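Side-chain contacts in pyoverdine synthetase F (Pseudomonas aeruginosa PAO1, PDB 6CUL), which has an alpha/beta fold in which a mixed sheet is flanked by helices, and carries a bound ligand in this model: residues S125-E128 / R129-D133; Y32-S35 / V36-L40; A187-D190 / A191-A195; N254-N257 / N258-P262; A79-P82 / G83-W86. All coordinates share one frame; numbering follows the deposited sequence.

Contact 1 of 5, residues S125-E128 / R129-D133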
# COMPACT_ATOMS: atom_id res chain seq x y z
N SER A 125 15.56 0.93 -14.01
CA SER A 125 16.54 0.11 -13.38
C SER A 125 17.32 0.91 -12.37
O SER A 125 17.52 0.42 -11.32
CB SER A 125 17.50 -0.51 -14.39
OG SER A 125 18.64 -1.07 -13.79
N ASP A 126 17.75 2.10 -12.67
CA ASP A 126 18.49 2.87 -11.69
C ASP A 126 17.69 3.21 -10.42
O ASP A 126 18.26 3.34 -9.39
CB ASP A 126 19.12 4.09 -12.35
CG ASP A 126 20.12 4.76 -11.51
OD1 ASP A 126 21.23 4.34 -11.46
OD2 ASP A 126 19.83 5.76 -10.93
N PHE A 127 16.40 3.46 -10.55
CA PHE A 127 15.51 3.69 -9.45
C PHE A 127 15.41 2.45 -8.58
O PHE A 127 15.52 2.53 -7.39
CB PHE A 127 14.16 4.04 -9.95
CG PHE A 127 13.06 3.74 -9.00
CD1 PHE A 127 12.85 4.52 -7.91
CD2 PHE A 127 12.22 2.69 -9.22
CE1 PHE A 127 11.83 4.27 -7.06
CE2 PHE A 127 11.18 2.45 -8.37
CZ PHE A 127 11.00 3.24 -7.29
N GLU A 128 15.23 1.30 -9.20
CA GLU A 128 15.30 0.09 -8.45
C GLU A 128 16.71 -0.00 -7.88
O GLU A 128 16.86 -0.40 -6.76
CB GLU A 128 15.04 -1.13 -9.30
CG GLU A 128 13.78 -1.08 -10.10
CD GLU A 128 13.20 -2.43 -10.37
OE1 GLU A 128 13.01 -3.16 -9.42
OE2 GLU A 128 12.89 -2.77 -11.49
N ARG A 129 17.73 0.37 -8.64
CA ARG A 129 19.06 0.32 -8.12
C ARG A 129 19.21 1.26 -6.93
O ARG A 129 19.82 0.90 -5.99
CB ARG A 129 20.05 0.61 -9.18
CG ARG A 129 21.45 0.43 -8.70
CD ARG A 129 22.03 1.65 -8.01
NE ARG A 129 22.01 2.82 -8.83
CZ ARG A 129 22.24 4.03 -8.38
NH1 ARG A 129 22.46 4.22 -7.12
NH2 ARG A 129 22.19 5.06 -9.19
N ARG A 130 18.64 2.45 -7.01
CA ARG A 130 18.57 3.38 -5.89
C ARG A 130 17.68 2.85 -4.75
O ARG A 130 17.87 3.21 -3.65
CB ARG A 130 18.04 4.73 -6.31
CG ARG A 130 19.06 5.76 -6.67
CD ARG A 130 18.47 7.11 -7.03
NE ARG A 130 17.40 7.07 -8.03
CZ ARG A 130 16.31 7.85 -8.02
NH1 ARG A 130 16.12 8.70 -7.08
NH2 ARG A 130 15.43 7.72 -8.97
N LEU A 131 16.64 2.09 -5.02
CA LEU A 131 15.89 1.52 -3.94
C LEU A 131 16.78 0.62 -3.06
O LEU A 131 16.84 0.80 -1.88
CB LEU A 131 14.66 0.76 -4.46
CG LEU A 131 13.50 1.53 -5.07
CD1 LEU A 131 12.33 0.67 -5.39
CD2 LEU A 131 13.03 2.63 -4.19
N HIS A 132 17.47 -0.32 -3.70
CA HIS A 132 18.36 -1.29 -3.08
C HIS A 132 19.43 -0.72 -2.25
O HIS A 132 19.75 -1.20 -1.23
CB HIS A 132 19.04 -2.15 -4.15
CG HIS A 132 20.06 -3.10 -3.62
ND1 HIS A 132 21.40 -2.80 -3.59
CD2 HIS A 132 19.95 -4.32 -3.07
CE1 HIS A 132 22.06 -3.79 -3.05
NE2 HIS A 132 21.20 -4.73 -2.74
N ASP A 133 19.98 0.31 -2.76
CA ASP A 133 21.12 1.01 -2.20
C ASP A 133 20.76 1.72 -0.94
O ASP A 133 21.46 1.60 0.00
CB ASP A 133 21.67 2.05 -3.16
CG ASP A 133 22.60 1.51 -4.19
OD1 ASP A 133 22.62 0.33 -4.48
OD2 ASP A 133 23.31 2.32 -4.75
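One face of the F127 ring takes the branch carbon of L131, one helical turn further on, and the edge of the ring has R130 NH2 near its plane. L131 CG stands 3.9 Å from the F127 ring centroid, 19° off the normal, a CH-pi contact displaced toward the rim; its two methyls straddle the far end of the ring, with CD1 3.5 Å from F127 CZ. The guanidinium of R129 has D126 O over a face and acidic groups at its edge, D126 at NH2 and NE, D133 at NH1. R129 NH2 gives a 2.6 Å bond to D126 OD1, on the syn side but 28° out of the carboxylate plane, while R129 NE adds a weak bond to the same oxygen. R129 NH1 bonds D133 OD2 at 3.2 Å, arriving from above that carboxylate. CG of R129 lies anti to its backbone N (chi1 -174°), and bends at chi2 and chi3 fold the group back alongside D126. Two acids thus hold the guanidinium's rotation, whereas the guanidinium of R130 turns elsewhere and bonds P107 O. E128, on another side, receives the backbone N-H groups of E154 and L155. The result is an i to i+3 and i+4 salt-bridge network on an amphipathic helix, 118-136, with F127 and L131 facing the V150 and V106 loops.

Contact 2 of 5, residues Y32-S35 / V36-L40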
# COMPACT_ATOMS: atom_id res chain seq x y z
N TYR A 32 -12.77 8.35 9.69
CA TYR A 32 -11.45 8.82 9.35
C TYR A 32 -10.70 7.78 8.56
O TYR A 32 -10.51 6.71 9.01
CB TYR A 32 -10.71 9.19 10.62
CG TYR A 32 -9.27 9.53 10.43
CD1 TYR A 32 -8.87 10.78 10.02
CD2 TYR A 32 -8.34 8.61 10.66
CE1 TYR A 32 -7.58 11.07 9.85
CE2 TYR A 32 -7.05 8.89 10.49
CZ TYR A 32 -6.67 10.13 10.09
OH TYR A 32 -5.36 10.27 9.94
N MSE A 33 -10.26 8.10 7.36
CA MSE A 33 -9.57 7.15 6.50
C MSE A 33 -8.15 7.07 6.88
O MSE A 33 -7.34 7.78 6.36
CB MSE A 33 -9.66 7.55 5.04
CG MSE A 33 -9.17 6.58 4.00
SE MSE A 33 -9.93 4.82 4.03
CE MSE A 33 -11.38 5.07 2.84
N LYS A 34 -7.86 6.24 7.86
CA LYS A 34 -6.54 6.09 8.40
C LYS A 34 -5.69 5.39 7.40
O LYS A 34 -6.16 4.55 6.72
CB LYS A 34 -6.63 5.28 9.67
CG LYS A 34 -5.38 5.16 10.49
CD LYS A 34 -5.52 4.08 11.50
CE LYS A 34 -6.21 4.52 12.77
NZ LYS A 34 -6.32 3.53 13.85
N SER A 35 -4.45 5.78 7.30
CA SER A 35 -3.53 5.15 6.44
C SER A 35 -2.98 3.85 6.97
O SER A 35 -3.11 3.53 8.09
CB SER A 35 -2.39 6.05 6.11
OG SER A 35 -1.52 6.19 7.13
N VAL A 36 -2.43 3.09 6.07
CA VAL A 36 -1.77 1.87 6.42
C VAL A 36 -0.59 2.13 7.33
O VAL A 36 -0.37 1.38 8.20
CB VAL A 36 -1.32 1.11 5.21
CG1 VAL A 36 -0.55 -0.10 5.60
CG2 VAL A 36 -2.50 0.72 4.40
N LEU A 37 0.19 3.16 7.08
CA LEU A 37 1.28 3.53 7.92
C LEU A 37 0.83 3.98 9.30
O LEU A 37 1.41 3.64 10.24
CB LEU A 37 2.12 4.59 7.24
CG LEU A 37 3.43 5.00 7.89
CD1 LEU A 37 4.39 3.87 7.82
CD2 LEU A 37 4.05 6.24 7.29
N GLU A 38 -0.23 4.73 9.38
CA GLU A 38 -0.73 5.15 10.67
C GLU A 38 -1.14 3.96 11.51
O GLU A 38 -0.90 3.96 12.66
CB GLU A 38 -1.86 6.14 10.58
CG GLU A 38 -2.14 6.78 11.90
CD GLU A 38 -2.99 7.98 11.80
OE1 GLU A 38 -3.53 8.21 10.78
OE2 GLU A 38 -3.12 8.71 12.75
N SER A 39 -1.75 2.98 10.91
CA SER A 39 -2.09 1.83 11.63
C SER A 39 -0.84 1.10 12.13
O SER A 39 -0.89 0.65 13.19
CB SER A 39 -3.01 0.91 10.86
OG SER A 39 -3.77 0.24 11.76
N LEU A 40 0.18 0.97 11.31
CA LEU A 40 1.46 0.37 11.65
C LEU A 40 2.21 1.13 12.71
O LEU A 40 2.81 0.56 13.51
CB LEU A 40 2.30 0.17 10.42
CG LEU A 40 3.55 -0.62 10.44
CD1 LEU A 40 3.24 -2.00 10.89
CD2 LEU A 40 4.17 -0.67 9.09
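Y32 and E38 meet at about a right angle: the phenol runs up to the carboxylate with its ring plane 85° from the carboxylate plane. Y32 OH donates to E38 OE1 at 2.9 Å, using the syn lone pair of that oxygen, which also lies at the edge of the ring and near its plane. E38 can reach that far because its chain is fully stretched, with CG anti to the backbone N (chi1 -167°). K34 crosses the same side chain, again nearly perpendicular, and lays its methylene chain against it: K34 CG is 3.6 Å from E38 OE1 and 3.7 Å from E38 CB. The ammonium does not close on E38; the K34 chain bends at chi3, passes with CD 4.1 Å from S39 CB, and ends in a salt bridge with E42, one turn beyond E38. S35, the residue just before the helix, is the N-cap of helix 36-46. Its hydroxyl, placed between the backbone N and the carbonyl carbon (chi1 75°), accepts from E38 N at 3.0 Å in a nearly straight bond, and S35 O starts the regular helical pattern by taking S39 N at 3.2 Å. E38 is therefore gripped at both its backbone and its carboxylate, and the phenol bond probably helps to stabilise the negative charge in this buried setting. The ring of Y32 also meets Y23 edge-to-face, and P89 and L92 pack on E38. At the helix start, V36 CB points away overall, and its side chain packs on Y8 and L260.

Contact 3 of 5, residues A187-D190 / A191-A195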
# COMPACT_ATOMS: atom_id res chain seq x y z
N ALA A 187 -8.78 -4.72 -7.40
CA ALA A 187 -9.33 -5.54 -6.41
C ALA A 187 -10.41 -4.94 -5.55
O ALA A 187 -11.27 -5.64 -5.17
CB ALA A 187 -8.24 -6.08 -5.56
N THR A 188 -10.33 -3.69 -5.16
CA THR A 188 -11.39 -3.14 -4.38
C THR A 188 -12.71 -2.95 -5.13
O THR A 188 -13.72 -3.17 -4.58
CB THR A 188 -10.96 -1.93 -3.62
OG1 THR A 188 -12.01 -1.64 -2.77
CG2 THR A 188 -10.80 -0.82 -4.45
N LEU A 189 -12.61 -2.48 -6.36
CA LEU A 189 -13.73 -2.35 -7.25
C LEU A 189 -14.26 -3.74 -7.70
O LEU A 189 -15.40 -3.95 -7.71
CB LEU A 189 -13.38 -1.45 -8.42
CG LEU A 189 -13.20 0.07 -8.25
CD1 LEU A 189 -11.96 0.58 -8.87
CD2 LEU A 189 -14.35 0.84 -8.77
N ASP A 190 -13.42 -4.72 -7.98
CA ASP A 190 -13.90 -6.05 -8.32
C ASP A 190 -14.74 -6.64 -7.15
O ASP A 190 -15.66 -7.34 -7.42
CB ASP A 190 -12.77 -7.02 -8.61
CG ASP A 190 -12.28 -6.95 -9.97
OD1 ASP A 190 -12.87 -6.43 -10.82
OD2 ASP A 190 -11.27 -7.44 -10.21
N ALA A 191 -14.33 -6.41 -5.89
CA ALA A 191 -15.02 -6.76 -4.73
C ALA A 191 -16.35 -6.02 -4.60
O ALA A 191 -17.27 -6.63 -4.24
CB ALA A 191 -14.14 -6.49 -3.57
N LEU A 192 -16.45 -4.74 -4.86
CA LEU A 192 -17.69 -4.07 -4.80
C LEU A 192 -18.62 -4.53 -5.89
O LEU A 192 -19.73 -4.76 -5.63
CB LEU A 192 -17.46 -2.59 -4.89
CG LEU A 192 -18.58 -1.56 -4.86
CD1 LEU A 192 -18.89 -1.16 -3.46
CD2 LEU A 192 -18.24 -0.33 -5.62
N TYR A 193 -18.19 -4.67 -7.12
CA TYR A 193 -19.06 -5.17 -8.15
C TYR A 193 -19.49 -6.65 -8.00
O TYR A 193 -20.54 -6.97 -8.40
CB TYR A 193 -18.59 -4.75 -9.55
CG TYR A 193 -18.50 -3.26 -9.73
CD1 TYR A 193 -19.59 -2.51 -9.71
CD2 TYR A 193 -17.31 -2.62 -9.89
CE1 TYR A 193 -19.50 -1.16 -9.85
CE2 TYR A 193 -17.23 -1.27 -9.98
CZ TYR A 193 -18.35 -0.58 -9.98
OH TYR A 193 -18.34 0.71 -10.13
N GLY A 194 -18.65 -7.52 -7.46
CA GLY A 194 -18.94 -8.91 -7.20
C GLY A 194 -20.08 -9.06 -6.24
O GLY A 194 -20.80 -10.00 -6.33
N ALA A 195 -20.16 -8.18 -5.25
CA ALA A 195 -21.28 -8.11 -4.38
C ALA A 195 -22.58 -7.87 -5.15
O ALA A 195 -23.57 -8.43 -4.83
CB ALA A 195 -21.04 -7.01 -3.38
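A187 to D190 hand their carbonyls to the N-H groups of A191 to G194 in four successive i to i+4 bonds, the regular pattern of helix 187-195. The one from Y193 N to L189 O is 2.9 Å long and almost linear at 178°, the donor lying nearly along the C=O axis, whereas A191 N reaches A187 O at 3.2 Å from above the carbonyl plane. The side-chain contact of this turn is between L189 and Y193. They run side by side and point the same way, with L189 CD2 3.8 Å from Y193 CE2. Y193 CG is anti to its carbonyl carbon and beside the backbone N (chi1 -59°), which swings the ring back along the helix until CD2 comes to 3.2 Å from L189 O; the carbonyl oxygen approaches the ring obliquely. A191 offers a methyl alone, and it settles between two carbonyls of the preceding turn, with A191 CB 3.4 Å from A187 O and 3.5 Å from T188 O. L192, the next residue, packs with A191 and T188 on I248 and L251 at the start of helix 248-271. D190 takes another direction, to W203. At G194 a backbone bond with L214 ties the last turn to a neighbouring loop. Since no charged or polar side-chain group bridges the two halves, the turn is held by main-chain hydrogen bonds, and its side chains add dispersion contacts, with the leucine-tyrosine pair bordering the partly exposed side.

Contact 4 of 5, residues N254-N257 / N258-P262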
# COMPACT_ATOMS: atom_id res chain seq x y z
N ASN A 254 -13.66 -0.52 5.36
CA ASN A 254 -13.84 -1.75 6.02
C ASN A 254 -12.75 -2.82 5.78
O ASN A 254 -12.37 -3.49 6.67
CB ASN A 254 -15.15 -2.30 5.62
CG ASN A 254 -16.27 -1.55 6.25
OD1 ASN A 254 -16.09 -0.75 7.08
ND2 ASN A 254 -17.43 -1.84 5.82
N ASN A 255 -12.29 -2.99 4.57
CA ASN A 255 -11.21 -3.89 4.33
C ASN A 255 -9.94 -3.40 5.02
O ASN A 255 -9.21 -4.17 5.51
CB ASN A 255 -11.02 -4.18 2.87
CG ASN A 255 -10.36 -5.50 2.64
OD1 ASN A 255 -10.71 -6.47 3.24
ND2 ASN A 255 -9.38 -5.51 1.81
N PHE A 256 -9.68 -2.10 5.01
CA PHE A 256 -8.56 -1.56 5.72
C PHE A 256 -8.76 -1.83 7.17
O PHE A 256 -7.84 -2.20 7.77
CB PHE A 256 -8.51 -0.07 5.70
CG PHE A 256 -7.61 0.53 4.70
CD1 PHE A 256 -7.25 -0.13 3.60
CD2 PHE A 256 -7.23 1.86 4.84
CE1 PHE A 256 -6.45 0.50 2.67
CE2 PHE A 256 -6.46 2.47 3.93
CZ PHE A 256 -6.07 1.80 2.85
N ASN A 257 -9.93 -1.58 7.74
CA ASN A 257 -10.20 -1.86 9.14
C ASN A 257 -10.57 -3.35 9.51
O ASN A 257 -10.22 -3.79 10.55
CB ASN A 257 -11.11 -0.76 9.74
CG ASN A 257 -10.49 0.69 9.65
OD1 ASN A 257 -10.02 1.23 10.60
ND2 ASN A 257 -10.57 1.27 8.55
N ASN A 258 -11.28 -4.09 8.67
CA ASN A 258 -11.62 -5.50 8.95
C ASN A 258 -10.57 -6.53 8.62
O ASN A 258 -10.45 -7.48 9.28
CB ASN A 258 -12.92 -5.91 8.29
CG ASN A 258 -14.09 -5.95 9.25
OD1 ASN A 258 -13.99 -5.54 10.37
ND2 ASN A 258 -15.20 -6.45 8.78
N SER A 259 -9.85 -6.36 7.55
CA SER A 259 -8.86 -7.28 7.19
C SER A 259 -7.44 -6.84 6.94
O SER A 259 -6.61 -7.59 7.09
CB SER A 259 -9.38 -7.99 5.96
OG SER A 259 -8.67 -9.13 5.72
N LEU A 260 -7.23 -5.64 6.44
CA LEU A 260 -5.91 -5.14 6.10
C LEU A 260 -4.95 -4.77 7.20
O LEU A 260 -3.83 -5.12 7.14
CB LEU A 260 -6.02 -4.02 5.08
CG LEU A 260 -4.73 -3.64 4.37
CD1 LEU A 260 -4.96 -3.47 2.88
CD2 LEU A 260 -4.05 -2.44 4.96
N PHE A 261 -5.39 -4.03 8.16
CA PHE A 261 -4.52 -3.72 9.20
C PHE A 261 -4.13 -5.03 9.93
O PHE A 261 -3.01 -5.25 10.21
CB PHE A 261 -5.08 -2.59 10.08
CG PHE A 261 -5.29 -1.30 9.35
CD1 PHE A 261 -4.59 -1.03 8.23
CD2 PHE A 261 -6.19 -0.41 9.77
CE1 PHE A 261 -4.76 0.10 7.55
CE2 PHE A 261 -6.38 0.74 9.09
CZ PHE A 261 -5.66 1.01 7.99
N PRO A 262 -5.09 -5.91 10.15
CA PRO A 262 -4.76 -7.17 10.80
C PRO A 262 -3.81 -8.04 10.02
O PRO A 262 -2.91 -8.57 10.59
CB PRO A 262 -6.11 -7.84 10.97
CG PRO A 262 -7.08 -6.76 10.88
CD PRO A 262 -6.53 -5.77 9.95
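F261 holds its CG anti to the carbonyl carbon and beside the backbone N (chi1 -62°), while F256 sits at the unusual chi1 of -99°; together these turn the two rings into each other. The rings are inclined to each other, centroids 5.3 Å apart and planes at 45°. The closest ring atoms are F256 CD2 and F261 CZ, 3.6 Å apart, and F256 CB adds a CH-pi contact over a face of F261. A face of F261 also receives F256 O, 3.1 Å above the ring plane near the CG rim, although that same oxygen accepts F261 N at 3.1 Å. This i to i+5 bond belongs to a pi-type widening of helix 248-271: N255 O takes L260 N at 2.6 Å, nearly in line with its C=O, and S259 N at 3.1 Å from above the carbonyl plane. P262, having no N-H, makes no bond to the turn before, and the helix kinks there. L260 runs alongside F256, with L260 CD1 4.1 Å from F256 CD1. The N257 amide also lies beside F261, its plane steep to the ring, but its ND2 is bonded to W253 O. N255 turns to the sheet, where T240 and G218 occupy its amide, and S259 CB rests 3.4 Å from N255 OD1. The chemistry is thus split: N255 O, taking both S259 N and L260 N, accommodates the wider turn, while F256, L260 and F261 present an apolar surface to V36 of helix 36-46.

Contact 5 of 5, residues A79-P82 / G83-W86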
# COMPACT_ATOMS: atom_id res chain seq x y z
N ALA A 79 5.12 18.04 0.59
CA ALA A 79 5.56 18.08 1.99
C ALA A 79 4.47 18.72 2.84
O ALA A 79 3.62 19.34 2.31
CB ALA A 79 6.86 18.78 2.15
N TYR A 80 4.47 18.57 4.16
CA TYR A 80 3.36 19.12 4.92
C TYR A 80 3.26 20.64 4.94
O TYR A 80 4.22 21.29 5.27
CB TYR A 80 3.41 18.64 6.35
CG TYR A 80 2.30 19.14 7.20
CD1 TYR A 80 0.98 18.92 6.87
CD2 TYR A 80 2.55 19.84 8.37
CE1 TYR A 80 -0.06 19.34 7.70
CE2 TYR A 80 1.52 20.30 9.17
CZ TYR A 80 0.23 20.04 8.84
OH TYR A 80 -0.74 20.47 9.64
N ARG A 81 2.09 21.14 4.64
CA ARG A 81 1.81 22.54 4.68
C ARG A 81 1.27 22.82 6.07
O ARG A 81 0.63 21.97 6.65
CB ARG A 81 0.74 22.88 3.66
CG ARG A 81 1.11 22.62 2.22
CD ARG A 81 -0.09 22.77 1.35
NE ARG A 81 -1.11 21.89 1.85
CZ ARG A 81 -2.19 21.51 1.21
NH1 ARG A 81 -2.46 21.93 0.00
NH2 ARG A 81 -2.98 20.68 1.81
N PRO A 82 1.51 24.00 6.62
CA PRO A 82 1.08 24.41 7.95
C PRO A 82 -0.41 24.58 8.07
O PRO A 82 -0.93 25.34 7.31
CB PRO A 82 1.67 25.77 8.02
CG PRO A 82 1.52 26.25 6.62
CD PRO A 82 2.08 25.12 5.89
N GLY A 83 -1.04 23.94 9.04
CA GLY A 83 -2.47 23.99 9.20
C GLY A 83 -3.28 23.52 8.01
O GLY A 83 -4.34 24.05 7.75
N GLN A 84 -2.80 22.51 7.31
CA GLN A 84 -3.46 21.99 6.12
C GLN A 84 -3.48 20.46 6.13
O GLN A 84 -2.98 19.88 7.03
CB GLN A 84 -2.81 22.56 4.86
CG GLN A 84 -2.53 24.05 4.95
CD GLN A 84 -3.73 24.92 4.68
OE1 GLN A 84 -4.05 25.20 3.58
NE2 GLN A 84 -4.32 25.41 5.70
N GLN A 85 -4.10 19.83 5.14
CA GLN A 85 -4.26 18.39 5.07
C GLN A 85 -2.95 17.65 4.97
O GLN A 85 -2.06 18.14 4.38
CB GLN A 85 -5.20 18.06 3.88
CG GLN A 85 -5.50 16.62 3.54
CD GLN A 85 -6.57 15.95 4.39
OE1 GLN A 85 -7.74 16.05 4.13
NE2 GLN A 85 -6.15 15.22 5.36
N TRP A 86 -2.83 16.50 5.60
CA TRP A 86 -1.65 15.65 5.52
C TRP A 86 -2.10 14.20 5.59
O TRP A 86 -3.13 13.93 6.07
CB TRP A 86 -0.62 16.00 6.59
CG TRP A 86 0.76 15.44 6.40
CD1 TRP A 86 1.42 14.75 7.28
CD2 TRP A 86 1.57 15.48 5.23
NE1 TRP A 86 2.59 14.36 6.79
CE2 TRP A 86 2.72 14.79 5.51
CE3 TRP A 86 1.45 16.06 3.97
CZ2 TRP A 86 3.74 14.68 4.63
CZ3 TRP A 86 2.45 15.93 3.11
CH2 TRP A 86 3.58 15.25 3.44
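Y80 and W86 form the tight part of this hairpin-like loop, whereas the turn at its tip is loose and exposed. Y80 CB sits over the centre of the six-membered ring of W86, 3.9 Å from the centroid and 15° off the normal, in a well-centred CH-pi contact. The phenol, with CG anti to the backbone N (chi1 -179°), then leans toward W86 CB, with Y80 CD1 3.3 Å away. The two side chains cross obliquely, the Y80 ring and the five-membered ring of W86 having their planes 57° apart. Farther down the phenol, the carbonyl of Q84 lies at the ring edge, 3.0 Å from Y80 CE1, and the hydroxyl makes only a weak 3.5 Å bond to that oxygen. Backbone atoms of A79 and Y80 approach the indole as well, with A79 C 3.5 Å from W86 CZ3, and the indole NE1 is pinned by N100. A type II beta turn from R81 to Q84 reverses the chain, with G83 supplying the positive phi that the third position of such a turn needs. P82 and G83 are exposed there, and the Q84 side chain folds back with CG only 3.1 Å from P82 O. Across the turn, R81 lays its guanidinium against Q84, its plane steep to that of the amide; R81 NE is 3.5 Å from Q84 CB. Beyond it R81 NH2 gives a weak bond to D75 O, a residue of the ligand pocket, while Q85 CB packs beside the guanidinium; the Q85 side chain touches Q22 and Y76, and its NE2 gives a weak bond to G21 O.

Contacts 2 and 4 are the one pair that touch: V36 CG2 packs on L260 CD2 at 3.6 Å, and S39 OG lies 3.2 Å from F261 CD2, joining helix 36-46 to helix 248-271. Contact 3 lies about 15 Å from contact 4 between centres, with nearest atoms about 6 Å apart and no touch. Contact 1 is on the opposite side of the chain's centre from contacts 2, 3 and 4, its nearest atoms about 15 Å from contact 2. Contact 5 lies near the bound FGD, the Q85 side chain about 8 Å away. The L189 side chain of contact 3 is about 13 Å from an FGD.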